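Local structure of type VI secretion system component (Escherichia coli O6, 2P5Z) at residues A[164-168]-A[169-173]; A[144-147]-A[148-151]; A[128-131]-A[132-135]. The protein is a component of the type VI secretion system that resembles bacteriophage T4 tail proteins gp27 and gp5 and probably forms part of the spike that the apparatus drives outward. All coordinates share one frame; numbering follows the deposited sequence.

Contact 1 of 3, residues A[164-168]-A[169-173]; sequences VMQYG and EDDLT
The turn that leads from strand 161-166 into helix 171-182 is closed by one glutamine amide, that of Gln166, reaching Glu169 and Asp171. Gln166 CG stands anti to the backbone N (chi1 168°) and the chain runs on extended, which carries NE2 across the turn to two acceptors. One N-H meets Asp171 OD1 at 3.0 Å from NE2, nearly straight and close to the carboxylate's C-O axis; the other reaches Glu169 O, also 3.0 Å from NE2, from above that carbonyl's plane. Both acceptors lie in the plane of the amide, so the pair probably holds its rotation, while Gln166 OE1 takes a bond from Lys421. The Asp171 carboxylate is turned 68° from the amide and gives OD2 to His143. Glu169, its CB and CG lying against the Gly168 carbonyl, sends its carboxylate to a salt bridge with Arg177 of the helix that follows. The chain turns at Gly168, whose phi is positive (56°). Next along, Asp170 OD1 accepts from Thr173 N at 2.9 Å, and Asp170 OD2 bonds Thr173 OG1 at 2.6 Å. The first of these is the N-cap bond that opens helix 171-182, at the end of a strand-to-helix turn.

Contact 2 of 3, residues A[144-147]-A[148-151]; sequences QMRG and QDFV
Of the polar links in this turn, one joins Arg146 to Asp149: Arg146 N donates to Asp149 OD2 at 2.9 Å, arriving on the anti side of the carboxylate and 29° out of its plane. The other carboxylate oxygen, OD1, forms a salt bridge with Arg113, so both ends of the group are engaged and its rotation is probably well fixed. A backbone-to-backbone bond, Gln148 N to Arg146 O, is strongly bent at the acceptor, with a C=O...N angle of 97°, and spans Gly147, whose phi is positive, consistent with a classic gamma turn.

The apolar part belongs to Met145 and Phe150. Bent at chi3, Met145 brings CE to 3.6 Å from both Asp149 CB and Phe150 CD1, approaching the ring at a slant. Phe150 sets its CG between its backbone N and carbonyl carbon (chi1 63°), which swings the ring back under Gly147, whose CA lies 4.1 Å above one face near the rim. Leu139 of helix 131-140 and Ile199 of strand 196-202 touch both side chains. The loop from helix 131-140 to strand 150-153, an outer strand of a three-stranded mixed sheet, thus pairs a probable gamma turn with an aspartate accepting from a main-chain N-H.

Contact 3 of 3, residues A[128-131]-A[132-135]; sequences NQTV and PQIV
With OG1 between its own backbone N and carbonyl carbon (chi1 66°), Thr130 faces the start of the helix, and Gln133, its CG beside the backbone N (chi1 -76°) and its chain extended beyond, folds back to meet it. Thr130 OG1 accepts from Gln133 N at 3.0 Å, while Gln133 OE1 takes the Thr130 N-H at 3.1 Å, in the carbonyl plane and on a lone pair. This reciprocal exchange is a capping box, which satisfies two amides where the helix has no preceding turn to do so. A weak further bond runs from Thr130 OG1 to Gln133 OE1 (3.3 Å). The first helical bonds follow at once: Ile134 N to Thr130 O at 3.0 Å and Val135 N to Val131 O at 2.9 Å.

Around the box, Gln129 CB rests against Ile134 CG1 at 3.5 Å, the two chains crossing at a slant. Gln129 NE2, for its part, curls back to bond Asn128 O.

Ile134 reaches Phe174 and Leu178 of helix 171-182, Pro132 and Val135 touch Phe152 of strand 150-153, and Val131 lies on Arg161 of strand 161-166, so the helix start packs on that helix and on both strands.

Read from the N terminus, the three contacts are consecutive local turns, none nesting in or crossing another. Contact 3 comes first, turning strand 124-127 into helix 131-140; contact 2 closes the loop that leaves that helix for strand 150-153; contact 1 ends strand 161-166 and starts helix 171-182. Strands 124-127 and 161-166 pair antiparallel, so contacts 3 and 1 lie at helix starts just beyond paired strands, and they touch through Val164 CB and Ile134 CD1, 3.8 Å apart. Contact 2 stays separate, its nearest atoms about 7 Å from contact 3 and about 9 Å from contact 1. Together they link two helices to a strand pair and a three-stranded sheet.

Contact 1 of 3, residues A[164-168]-A[169-173]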
ATOM      1  N   VAL A 164     -23.507 -12.825 -11.006  1.00 45.69           N
ATOM      2  CA  VAL A 164     -22.133 -12.378 -10.795  1.00 45.19           C
ATOM      3  C   VAL A 164     -22.153 -10.872 -10.679  1.00 43.44           C
ATOM      4  O   VAL A 164     -22.587 -10.185 -11.603  1.00 46.08           O
ATOM      5  CB  VAL A 164     -21.204 -12.787 -11.959  1.00 46.51           C
ATOM      6  CG1 VAL A 164     -19.857 -12.022 -11.889  1.00 49.34           C
ATOM      7  CG2 VAL A 164     -20.951 -14.295 -11.958  1.00 39.52           C
ATOM      8  N   MET A 165     -21.714 -10.365  -9.533  1.00 40.23           N
ATOM      9  CA  MET A 165     -21.727  -8.924  -9.269  1.00 42.77           C
ATOM     10  C   MET A 165     -20.392  -8.205  -9.590  1.00 45.66           C
ATOM     11  O   MET A 165     -19.310  -8.662  -9.208  1.00 42.48           O
ATOM     12  CB  MET A 165     -22.074  -8.675  -7.797  1.00 39.11           C
ATOM     13  CG  MET A 165     -22.699  -7.317  -7.557  1.00 41.47           C
ATOM     14  SD  MET A 165     -22.974  -6.893  -5.822  1.00 41.45           S
ATOM     15  CE  MET A 165     -24.500  -6.038  -6.026  1.00 40.30           C
ATOM     16  N   GLN A 166     -20.488  -7.077 -10.280  1.00 46.83           N
ATOM     17  CA  GLN A 166     -19.384  -6.130 -10.400  1.00 46.60           C
ATOM     18  C   GLN A 166     -19.740  -4.920  -9.538  1.00 48.93           C
ATOM     19  O   GLN A 166     -20.689  -4.197  -9.831  1.00 50.41           O
ATOM     20  CB  GLN A 166     -19.196  -5.702 -11.861  1.00 43.88           C
ATOM     21  CG  GLN A 166     -18.275  -4.506 -12.082  1.00 43.37           C
ATOM     22  CD  GLN A 166     -18.008  -4.211 -13.560  1.00 45.94           C
ATOM     23  OE1 GLN A 166     -18.612  -4.812 -14.453  1.00 47.29           O
ATOM     24  NE2 GLN A 166     -17.104  -3.272 -13.818  1.00 42.67           N
ATOM     25  N   TYR A 167     -19.001  -4.714  -8.456  1.00 51.15           N
ATOM     26  CA  TYR A 167     -19.255  -3.562  -7.594  1.00 46.97           C
ATOM     27  C   TYR A 167     -17.934  -2.873  -7.226  1.00 45.30           C
ATOM     28  O   TYR A 167     -17.013  -3.519  -6.716  1.00 43.98           O
ATOM     29  CB  TYR A 167     -20.041  -3.988  -6.344  1.00 46.85           C
ATOM     30  CG  TYR A 167     -20.437  -2.847  -5.421  1.00 48.00           C
ATOM     31  CD1 TYR A 167     -19.632  -2.466  -4.335  1.00 48.03           C
ATOM     32  CD2 TYR A 167     -21.599  -2.138  -5.641  1.00 45.89           C
ATOM     33  CE1 TYR A 167     -19.990  -1.420  -3.501  1.00 47.72           C
ATOM     34  CE2 TYR A 167     -21.965  -1.083  -4.818  1.00 48.26           C
ATOM     35  CZ  TYR A 167     -21.168  -0.735  -3.746  1.00 49.05           C
ATOM     36  OH  TYR A 167     -21.565   0.313  -2.936  1.00 51.48           O
ATOM     37  N   GLY A 168     -17.866  -1.564  -7.471  1.00 45.69           N
ATOM     38  CA  GLY A 168     -16.668  -0.750  -7.186  1.00 49.94           C
ATOM     39  C   GLY A 168     -15.391  -1.253  -7.853  1.00 51.06           C
ATOM     40  O   GLY A 168     -14.353  -1.351  -7.216  1.00 54.35           O
ATOM     41  N   GLU A 169     -15.492  -1.616  -9.125  1.00 46.44           N
ATOM     42  CA  GLU A 169     -14.403  -2.218  -9.869  1.00 46.60           C
ATOM     43  C   GLU A 169     -14.478  -1.655 -11.280  1.00 46.60           C
ATOM     44  O   GLU A 169     -15.554  -1.616 -11.883  1.00 50.25           O
ATOM     45  CB  GLU A 169     -14.564  -3.740  -9.948  1.00 47.56           C
ATOM     46  CG  GLU A 169     -14.093  -4.554  -8.741  1.00 48.39           C
ATOM     47  CD  GLU A 169     -14.349  -6.065  -8.922  1.00 48.90           C
ATOM     48  OE1 GLU A 169     -15.484  -6.458  -9.267  1.00 53.35           O
ATOM     49  OE2 GLU A 169     -13.426  -6.878  -8.721  1.00 48.97           O
ATOM     50  N   ASP A 170     -13.353  -1.205 -11.817  1.00 42.01           N
ATOM     51  CA  ASP A 170     -13.326  -0.787 -13.208  1.00 41.82           C
ATOM     52  C   ASP A 170     -13.429  -2.049 -14.058  1.00 41.35           C
ATOM     53  O   ASP A 170     -13.193  -3.166 -13.562  1.00 43.43           O
ATOM     54  CB  ASP A 170     -12.047  -0.001 -13.523  1.00 47.27           C
ATOM     55  CG  ASP A 170     -10.783  -0.800 -13.225  1.00 50.87           C
ATOM     56  OD1 ASP A 170     -10.269  -1.485 -14.131  1.00 53.10           O
ATOM     57  OD2 ASP A 170     -10.329  -0.799 -12.065  1.00 55.68           O
ATOM     58  N   ASP A 171     -13.781  -1.888 -15.328  1.00 41.97           N
ATOM     59  CA  ASP A 171     -13.977  -3.049 -16.186  1.00 44.25           C
ATOM     60  C   ASP A 171     -12.741  -3.934 -16.284  1.00 44.64           C
ATOM     61  O   ASP A 171     -12.884  -5.151 -16.271  1.00 50.03           O
ATOM     62  CB  ASP A 171     -14.452  -2.642 -17.583  1.00 48.79           C
ATOM     63  CG  ASP A 171     -15.884  -2.124 -17.598  1.00 50.84           C
ATOM     64  OD1 ASP A 171     -16.640  -2.416 -16.652  1.00 54.18           O
ATOM     65  OD2 ASP A 171     -16.252  -1.423 -18.571  1.00 48.44           O
ATOM     66  N   LEU A 172     -11.541  -3.336 -16.333  1.00 42.71           N
ATOM     67  CA  LEU A 172     -10.302  -4.123 -16.441  1.00 37.03           C
ATOM     68  C   LEU A 172     -10.060  -4.979 -15.211  1.00 33.49           C
ATOM     69  O   LEU A 172      -9.771  -6.165 -15.336  1.00 32.71           O
ATOM     70  CB  LEU A 172      -9.065  -3.246 -16.731  1.00 39.93           C
ATOM     71  CG  LEU A 172      -7.750  -4.007 -17.029  1.00 38.79           C
ATOM     72  CD1 LEU A 172      -7.945  -5.081 -18.108  1.00 34.28           C
ATOM     73  CD2 LEU A 172      -6.609  -3.083 -17.405  1.00 36.78           C
ATOM     74  N   THR A 173     -10.201  -4.387 -14.031  1.00 33.32           N
ATOM     75  CA  THR A 173     -10.003  -5.118 -12.798  1.00 34.38           C
ATOM     76  C   THR A 173     -11.005  -6.264 -12.703  1.00 38.51           C
ATOM     77  O   THR A 173     -10.612  -7.415 -12.419  1.00 35.03           O
ATOM     78  CB  THR A 173     -10.140  -4.202 -11.595  1.00 38.49           C
ATOM     79  OG1 THR A 173      -9.249  -3.098 -11.751  1.00 38.65           O
ATOM     80  CG2 THR A 173      -9.822  -4.946 -10.287  1.00 33.19           C
TER

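Contact 2 of 3, residues A[144-147]-A[148-151]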
ATOM      1  N   GLN A 144     -17.051  -1.578 -27.558  1.00 62.56           N
ATOM      2  CA  GLN A 144     -17.222  -1.688 -29.027  1.00 64.63           C
ATOM      3  C   GLN A 144     -16.229  -2.598 -29.727  1.00 61.34           C
ATOM      4  O   GLN A 144     -15.809  -2.326 -30.848  1.00 61.90           O
ATOM      5  CB  GLN A 144     -17.233  -0.321 -29.726  1.00 69.80           C
ATOM      6  CG  GLN A 144     -18.315   0.633 -29.264  1.00 78.87           C
ATOM      7  CD  GLN A 144     -17.793   1.646 -28.265  1.00 86.27           C
ATOM      8  OE1 GLN A 144     -16.664   2.144 -28.390  1.00 89.67           O
ATOM      9  NE2 GLN A 144     -18.613   1.964 -27.264  1.00 88.69           N
ATOM     10  N   MET A 145     -15.846  -3.673 -29.067  1.00 58.08           N
ATOM     11  CA  MET A 145     -14.898  -4.577 -29.666  1.00 56.81           C
ATOM     12  C   MET A 145     -15.659  -5.666 -30.413  1.00 61.09           C
ATOM     13  O   MET A 145     -16.756  -6.050 -29.992  1.00 57.29           O
ATOM     14  CB  MET A 145     -13.923  -5.105 -28.611  1.00 56.13           C
ATOM     15  CG  MET A 145     -12.889  -4.028 -28.188  1.00 54.49           C
ATOM     16  SD  MET A 145     -11.478  -4.648 -27.254  1.00 49.64           S
ATOM     17  CE  MET A 145     -11.533  -6.371 -27.616  1.00 45.47           C
ATOM     18  N   ARG A 146     -15.077  -6.157 -31.515  1.00 61.95           N
ATOM     19  CA  ARG A 146     -15.851  -6.822 -32.561  1.00 59.47           C
ATOM     20  C   ARG A 146     -15.369  -8.161 -33.087  1.00 60.72           C
ATOM     21  O   ARG A 146     -15.312  -8.309 -34.309  1.00 69.22           O
ATOM     22  CB  ARG A 146     -15.870  -5.944 -33.813  1.00 60.73           C
ATOM     23  CG  ARG A 146     -16.409  -4.561 -33.696  1.00 67.49           C
ATOM     24  CD  ARG A 146     -15.809  -3.754 -34.816  1.00 73.39           C
ATOM     25  NE  ARG A 146     -16.848  -3.189 -35.660  1.00 82.46           N
ATOM     26  CZ  ARG A 146     -17.417  -3.823 -36.687  1.00 86.81           C
ATOM     27  NH1 ARG A 146     -17.039  -5.058 -37.013  1.00 87.94           N
ATOM     28  NH2 ARG A 146     -18.369  -3.217 -37.393  1.00 87.12           N
ATOM     29  N   GLY A 147     -15.022  -9.144 -32.269  1.00 55.64           N
ATOM     30  CA  GLY A 147     -14.741 -10.488 -32.839  1.00 52.97           C
ATOM     31  C   GLY A 147     -13.423 -10.651 -33.606  1.00 55.81           C
ATOM     32  O   GLY A 147     -12.763 -11.699 -33.553  1.00 57.87           O
ATOM     33  N   GLN A 148     -13.054  -9.616 -34.351  1.00 52.73           N
ATOM     34  CA  GLN A 148     -11.737  -9.505 -34.919  1.00 53.13           C
ATOM     35  C   GLN A 148     -10.782  -9.031 -33.820  1.00 54.04           C
ATOM     36  O   GLN A 148      -9.601  -9.388 -33.829  1.00 54.61           O
ATOM     37  CB  GLN A 148     -11.740  -8.532 -36.106  1.00 50.67           C
ATOM     38  CG  GLN A 148     -12.372  -7.183 -35.816  1.00 53.07           C
ATOM     39  CD  GLN A 148     -12.109  -6.159 -36.905  1.00 56.68           C
ATOM     40  OE1 GLN A 148     -12.346  -6.417 -38.085  1.00 60.87           O
ATOM     41  NE2 GLN A 148     -11.628  -4.981 -36.512  1.00 57.24           N
ATOM     42  N   ASP A 149     -11.299  -8.253 -32.865  1.00 49.04           N
ATOM     43  CA  ASP A 149     -10.479  -7.677 -31.808  1.00 44.46           C
ATOM     44  C   ASP A 149     -10.062  -8.641 -30.681  1.00 45.89           C
ATOM     45  O   ASP A 149      -9.229  -8.278 -29.856  1.00 50.64           O
ATOM     46  CB  ASP A 149     -11.197  -6.495 -31.193  1.00 47.24           C
ATOM     47  CG  ASP A 149     -11.493  -5.409 -32.186  1.00 51.68           C
ATOM     48  OD1 ASP A 149     -10.608  -5.107 -32.997  1.00 48.25           O
ATOM     49  OD2 ASP A 149     -12.601  -4.826 -32.134  1.00 57.28           O
ATOM     50  N   PHE A 150     -10.632  -9.850 -30.642  1.00 47.18           N
ATOM     51  CA  PHE A 150     -10.370 -10.842 -29.576  1.00 45.14           C
ATOM     52  C   PHE A 150     -10.839 -12.207 -30.027  1.00 45.32           C
ATOM     53  O   PHE A 150     -11.630 -12.282 -30.946  1.00 49.75           O
ATOM     54  CB  PHE A 150     -11.096 -10.493 -28.271  1.00 49.54           C
ATOM     55  CG  PHE A 150     -12.608 -10.482 -28.386  1.00 49.94           C
ATOM     56  CD1 PHE A 150     -13.279  -9.319 -28.760  1.00 49.18           C
ATOM     57  CD2 PHE A 150     -13.356 -11.618 -28.099  1.00 49.35           C
ATOM     58  CE1 PHE A 150     -14.647  -9.292 -28.867  1.00 48.42           C
ATOM     59  CE2 PHE A 150     -14.731 -11.593 -28.210  1.00 51.13           C
ATOM     60  CZ  PHE A 150     -15.376 -10.426 -28.595  1.00 47.75           C
ATOM     61  N   VAL A 151     -10.401 -13.269 -29.352  1.00 45.31           N
ATOM     62  CA  VAL A 151     -10.709 -14.652 -29.719  1.00 48.75           C
ATOM     63  C   VAL A 151     -10.513 -15.517 -28.474  1.00 51.29           C
ATOM     64  O   VAL A 151      -9.542 -15.321 -27.742  1.00 51.50           O
ATOM     65  CB  VAL A 151      -9.765 -15.181 -30.866  1.00 54.42           C
ATOM     66  CG1 VAL A 151      -9.587 -16.699 -30.825  1.00 53.47           C
ATOM     67  CG2 VAL A 151     -10.287 -14.816 -32.240  1.00 59.00           C
TER

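Contact 3 of 3, residues A[128-131]-A[132-135]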
ATOM      1  N   ASN A 128     -26.922 -15.505 -15.341  1.00 50.41           N
ATOM      2  CA  ASN A 128     -26.823 -16.769 -16.127  1.00 57.88           C
ATOM      3  C   ASN A 128     -25.767 -16.779 -17.224  1.00 59.22           C
ATOM      4  O   ASN A 128     -26.051 -17.108 -18.377  1.00 61.34           O
ATOM      5  CB  ASN A 128     -28.180 -17.230 -16.710  1.00 60.33           C
ATOM      6  CG  ASN A 128     -29.279 -17.247 -15.680  1.00 62.29           C
ATOM      7  OD1 ASN A 128     -30.264 -16.507 -15.805  1.00 62.41           O
ATOM      8  ND2 ASN A 128     -29.106 -18.059 -14.628  1.00 59.79           N
ATOM      9  N   GLN A 129     -24.549 -16.383 -16.881  1.00 60.89           N
ATOM     10  CA  GLN A 129     -23.479 -16.407 -17.859  1.00 52.79           C
ATOM     11  C   GLN A 129     -22.318 -17.225 -17.368  1.00 50.04           C
ATOM     12  O   GLN A 129     -22.202 -17.506 -16.176  1.00 51.68           O
ATOM     13  CB  GLN A 129     -23.020 -15.004 -18.189  1.00 53.46           C
ATOM     14  CG  GLN A 129     -24.099 -13.951 -18.242  1.00 56.59           C
ATOM     15  CD  GLN A 129     -24.754 -13.860 -19.596  1.00 60.83           C
ATOM     16  OE1 GLN A 129     -24.478 -12.945 -20.359  1.00 59.92           O
ATOM     17  NE2 GLN A 129     -25.621 -14.817 -19.910  1.00 61.68           N
ATOM     18  N   THR A 130     -21.474 -17.634 -18.305  1.00 51.90           N
ATOM     19  CA  THR A 130     -20.149 -18.154 -17.974  1.00 53.40           C
ATOM     20  C   THR A 130     -19.220 -16.955 -17.839  1.00 51.68           C
ATOM     21  O   THR A 130     -19.546 -15.852 -18.333  1.00 47.10           O
ATOM     22  CB  THR A 130     -19.618 -18.991 -19.108  1.00 54.55           C
ATOM     23  OG1 THR A 130     -19.403 -18.133 -20.240  1.00 55.47           O
ATOM     24  CG2 THR A 130     -20.625 -20.057 -19.473  1.00 57.42           C
ATOM     25  N   VAL A 131     -18.084 -17.156 -17.170  1.00 49.85           N
ATOM     26  CA  VAL A 131     -17.027 -16.129 -17.152  1.00 47.56           C
ATOM     27  C   VAL A 131     -16.673 -15.584 -18.566  1.00 45.13           C
ATOM     28  O   VAL A 131     -16.703 -14.356 -18.756  1.00 46.57           O
ATOM     29  CB  VAL A 131     -15.759 -16.556 -16.342  1.00 49.33           C
ATOM     30  CG1 VAL A 131     -14.600 -15.565 -16.574  1.00 50.80           C
ATOM     31  CG2 VAL A 131     -16.073 -16.680 -14.860  1.00 46.98           C
ATOM     32  N   PRO A 132     -16.379 -16.473 -19.558  1.00 40.82           N
ATOM     33  CA  PRO A 132     -16.143 -15.944 -20.914  1.00 41.79           C
ATOM     34  C   PRO A 132     -17.253 -15.089 -21.507  1.00 46.61           C
ATOM     35  O   PRO A 132     -16.967 -14.061 -22.132  1.00 51.05           O
ATOM     36  CB  PRO A 132     -15.941 -17.200 -21.759  1.00 35.61           C
ATOM     37  CG  PRO A 132     -15.445 -18.210 -20.797  1.00 37.83           C
ATOM     38  CD  PRO A 132     -16.136 -17.931 -19.512  1.00 39.59           C
ATOM     39  N   GLN A 133     -18.502 -15.490 -21.303  1.00 52.56           N
ATOM     40  CA  GLN A 133     -19.620 -14.718 -21.841  1.00 53.06           C
ATOM     41  C   GLN A 133     -19.695 -13.325 -21.208  1.00 51.40           C
ATOM     42  O   GLN A 133     -19.877 -12.321 -21.923  1.00 50.72           O
ATOM     43  CB  GLN A 133     -20.933 -15.477 -21.675  1.00 58.05           C
ATOM     44  CG  GLN A 133     -21.112 -16.606 -22.669  1.00 60.32           C
ATOM     45  CD  GLN A 133     -22.301 -17.495 -22.337  1.00 63.27           C
ATOM     46  OE1 GLN A 133     -22.537 -17.851 -21.173  1.00 63.24           O
ATOM     47  NE2 GLN A 133     -23.056 -17.860 -23.363  1.00 60.84           N
ATOM     48  N   ILE A 134     -19.522 -13.263 -19.882  1.00 46.18           N
ATOM     49  CA  ILE A 134     -19.416 -11.970 -19.190  1.00 43.87           C
ATOM     50  C   ILE A 134     -18.280 -11.125 -19.776  1.00 44.83           C
ATOM     51  O   ILE A 134     -18.488  -9.941 -20.107  1.00 41.22           O
ATOM     52  CB  ILE A 134     -19.251 -12.133 -17.652  1.00 44.45           C
ATOM     53  CG1 ILE A 134     -20.461 -12.869 -17.068  1.00 42.50           C
ATOM     54  CG2 ILE A 134     -19.145 -10.773 -16.961  1.00 43.10           C
ATOM     55  CD1 ILE A 134     -20.325 -13.310 -15.615  1.00 42.28           C
ATOM     56  N   VAL A 135     -17.104 -11.746 -19.948  1.00 42.42           N
ATOM     57  CA  VAL A 135     -15.943 -11.036 -20.484  1.00 39.92           C
ATOM     58  C   VAL A 135     -16.223 -10.533 -21.911  1.00 39.83           C
ATOM     59  O   VAL A 135     -16.075  -9.331 -22.208  1.00 40.43           O
ATOM     60  CB  VAL A 135     -14.645 -11.881 -20.380  1.00 42.04           C
ATOM     61  CG1 VAL A 135     -13.514 -11.221 -21.148  1.00 42.68           C
ATOM     62  CG2 VAL A 135     -14.245 -12.045 -18.922  1.00 38.89           C
TER